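Local coordinates for protein glutathione transferase (Leptospira interrogans serovar Lai, PDB 3UBK) that probably acts as a glutathione transferase, binding glutathione and transferring it to electrophilic substrates, at residues A[9-14]-A[206-211]. Sequence-based numbering, arbitrary orientation.
Sequences ASISNY and QILKKI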
# COMPACT_ATOMS: atom_id res chain seq x y z
N ALA A 9 3.10 -12.76 15.18
CA ALA A 9 2.36 -14.00 15.45
C ALA A 9 1.49 -14.44 14.28
O ALA A 9 1.11 -13.63 13.42
CB ALA A 9 1.51 -13.83 16.72
N SER A 10 1.17 -15.73 14.26
CA SER A 10 0.47 -16.33 13.13
C SER A 10 -1.00 -15.97 13.06
O SER A 10 -1.69 -16.41 12.15
CB SER A 10 0.63 -17.86 13.12
OG SER A 10 1.99 -18.24 12.99
N ILE A 11 -1.49 -15.17 14.01
CA ILE A 11 -2.86 -14.70 13.93
C ILE A 11 -2.99 -13.42 13.09
O ILE A 11 -4.10 -13.04 12.73
CB ILE A 11 -3.51 -14.45 15.32
CG1 ILE A 11 -2.61 -13.57 16.18
CG2 ILE A 11 -3.86 -15.77 16.01
CD1 ILE A 11 -3.31 -13.04 17.43
N SER A 12 -1.87 -12.77 12.80
CA SER A 12 -1.89 -11.59 11.93
C SER A 12 -1.94 -11.97 10.45
O SER A 12 -1.10 -12.73 9.95
CB SER A 12 -0.67 -10.70 12.19
OG SER A 12 -0.53 -9.75 11.13
N ASN A 13 -2.90 -11.42 9.71
CA ASN A 13 -2.93 -11.68 8.28
C ASN A 13 -1.75 -11.06 7.49
O ASN A 13 -1.35 -11.60 6.45
CB ASN A 13 -4.29 -11.33 7.65
CG ASN A 13 -4.86 -10.01 8.14
OD1 ASN A 13 -5.56 -9.33 7.40
ND2 ASN A 13 -4.55 -9.65 9.39
N TYR A 14 -1.20 -9.96 8.00
CA TYR A 14 -0.02 -9.36 7.37
C TYR A 14 1.24 -10.21 7.60
O TYR A 14 2.08 -10.30 6.72
CB TYR A 14 0.18 -7.92 7.85
CG TYR A 14 -0.95 -7.05 7.33
CD1 TYR A 14 -2.10 -6.86 8.08
CD2 TYR A 14 -0.89 -6.49 6.06
CE1 TYR A 14 -3.16 -6.09 7.59
CE2 TYR A 14 -1.93 -5.72 5.57
CZ TYR A 14 -3.07 -5.53 6.34
OH TYR A 14 -4.12 -4.78 5.85
N GLN A 206 -4.21 -21.82 13.27
CA GLN A 206 -5.13 -22.64 14.05
C GLN A 206 -4.56 -23.03 15.42
O GLN A 206 -5.25 -22.95 16.44
CB GLN A 206 -5.51 -23.89 13.28
CG GLN A 206 -6.79 -24.55 13.77
CD GLN A 206 -6.79 -26.02 13.50
OE1 GLN A 206 -5.76 -26.68 13.62
NE2 GLN A 206 -7.95 -26.56 13.12
N ILE A 207 -3.30 -23.47 15.44
CA ILE A 207 -2.65 -23.86 16.68
C ILE A 207 -2.68 -22.74 17.70
O ILE A 207 -3.01 -22.96 18.88
CB ILE A 207 -1.18 -24.26 16.42
CG1 ILE A 207 -1.08 -25.60 15.68
CG2 ILE A 207 -0.40 -24.32 17.71
CD1 ILE A 207 0.32 -25.85 15.11
N LEU A 208 -2.32 -21.53 17.28
CA LEU A 208 -2.25 -20.41 18.22
C LEU A 208 -3.64 -19.94 18.68
O LEU A 208 -3.83 -19.58 19.85
CB LEU A 208 -1.47 -19.23 17.64
CG LEU A 208 -1.31 -18.01 18.58
CD1 LEU A 208 -0.54 -18.38 19.84
CD2 LEU A 208 -0.60 -16.86 17.87
N LYS A 209 -4.58 -19.94 17.75
CA LYS A 209 -5.96 -19.55 18.05
C LYS A 209 -6.51 -20.44 19.16
O LYS A 209 -7.01 -19.95 20.17
CB LYS A 209 -6.86 -19.66 16.81
CG LYS A 209 -6.61 -18.59 15.75
CD LYS A 209 -7.57 -17.43 15.89
CE LYS A 209 -8.94 -17.77 15.32
NZ LYS A 209 -8.90 -17.94 13.84
N LYS A 210 -6.40 -21.76 18.98
CA LYS A 210 -6.88 -22.71 19.97
C LYS A 210 -6.29 -22.43 21.34
O LYS A 210 -6.98 -22.47 22.35
CB LYS A 210 -6.56 -24.15 19.55
CG LYS A 210 -7.28 -24.62 18.31
CD LYS A 210 -8.78 -24.71 18.53
CE LYS A 210 -9.47 -25.23 17.28
NZ LYS A 210 -10.95 -25.32 17.46
N ILE A 211 -5.00 -22.12 21.36
CA ILE A 211 -4.30 -21.83 22.60
C ILE A 211 -4.74 -20.50 23.23
O ILE A 211 -4.91 -20.40 24.45
CB ILE A 211 -2.80 -21.75 22.36
CG1 ILE A 211 -2.24 -23.15 22.08
CG2 ILE A 211 -2.09 -21.14 23.57
CD1 ILE A 211 -0.79 -23.11 21.73
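Leu208 and Ile11 carry most of this contact, in which the C-terminal helix 196-213 of a glutathione transferase packs on the loop that leads from strand 4-7 of the thioredoxin-like N-terminal domain into helix 13-25. The loop forms a type I beta turn from Ala9 to Ser12, closed by Ser12 N bonded to Ala9 O, and it presents Ala9 and Ile11 to the helix. One methyl does most of the touching: Leu208 CD2 lies 3.9 Å from Ala9 CB and equally 3.9 Å from Ile11 CG2, bridging the first and third residues of the turn. Leu208 reaches them because its CG stands anti to the backbone N (chi1 -178°), while its chain meets that of Ile11 at roughly a right angle. The leucine also touches Arg33, which packs on Ala9 as well, and Ile11 further contacts Leu212 one turn along the helix.

The interface is small and largely apolar, burying 170 Å² in all, and it joins the two domains close to the glutathione site. The side chain of Ala9 is about 5 Å from that of Ile51, a residue seen to bind glutathione, although this chain holds none. Ser10, between Ala9 and Ile11, has its backbone N 4.2 Å from Leu208 CD2, while its hydroxyl is hydrogen-bonded to Gln31. At the exposed margin Lys209 adds only its aliphatic part: its chain, bent from the CB-CG bond onward, passes the isoleucine at a slant, with Lys209 CG 3.9 Å from Ile11 CG2 and Lys209 CD 4.1 Å from that same methyl.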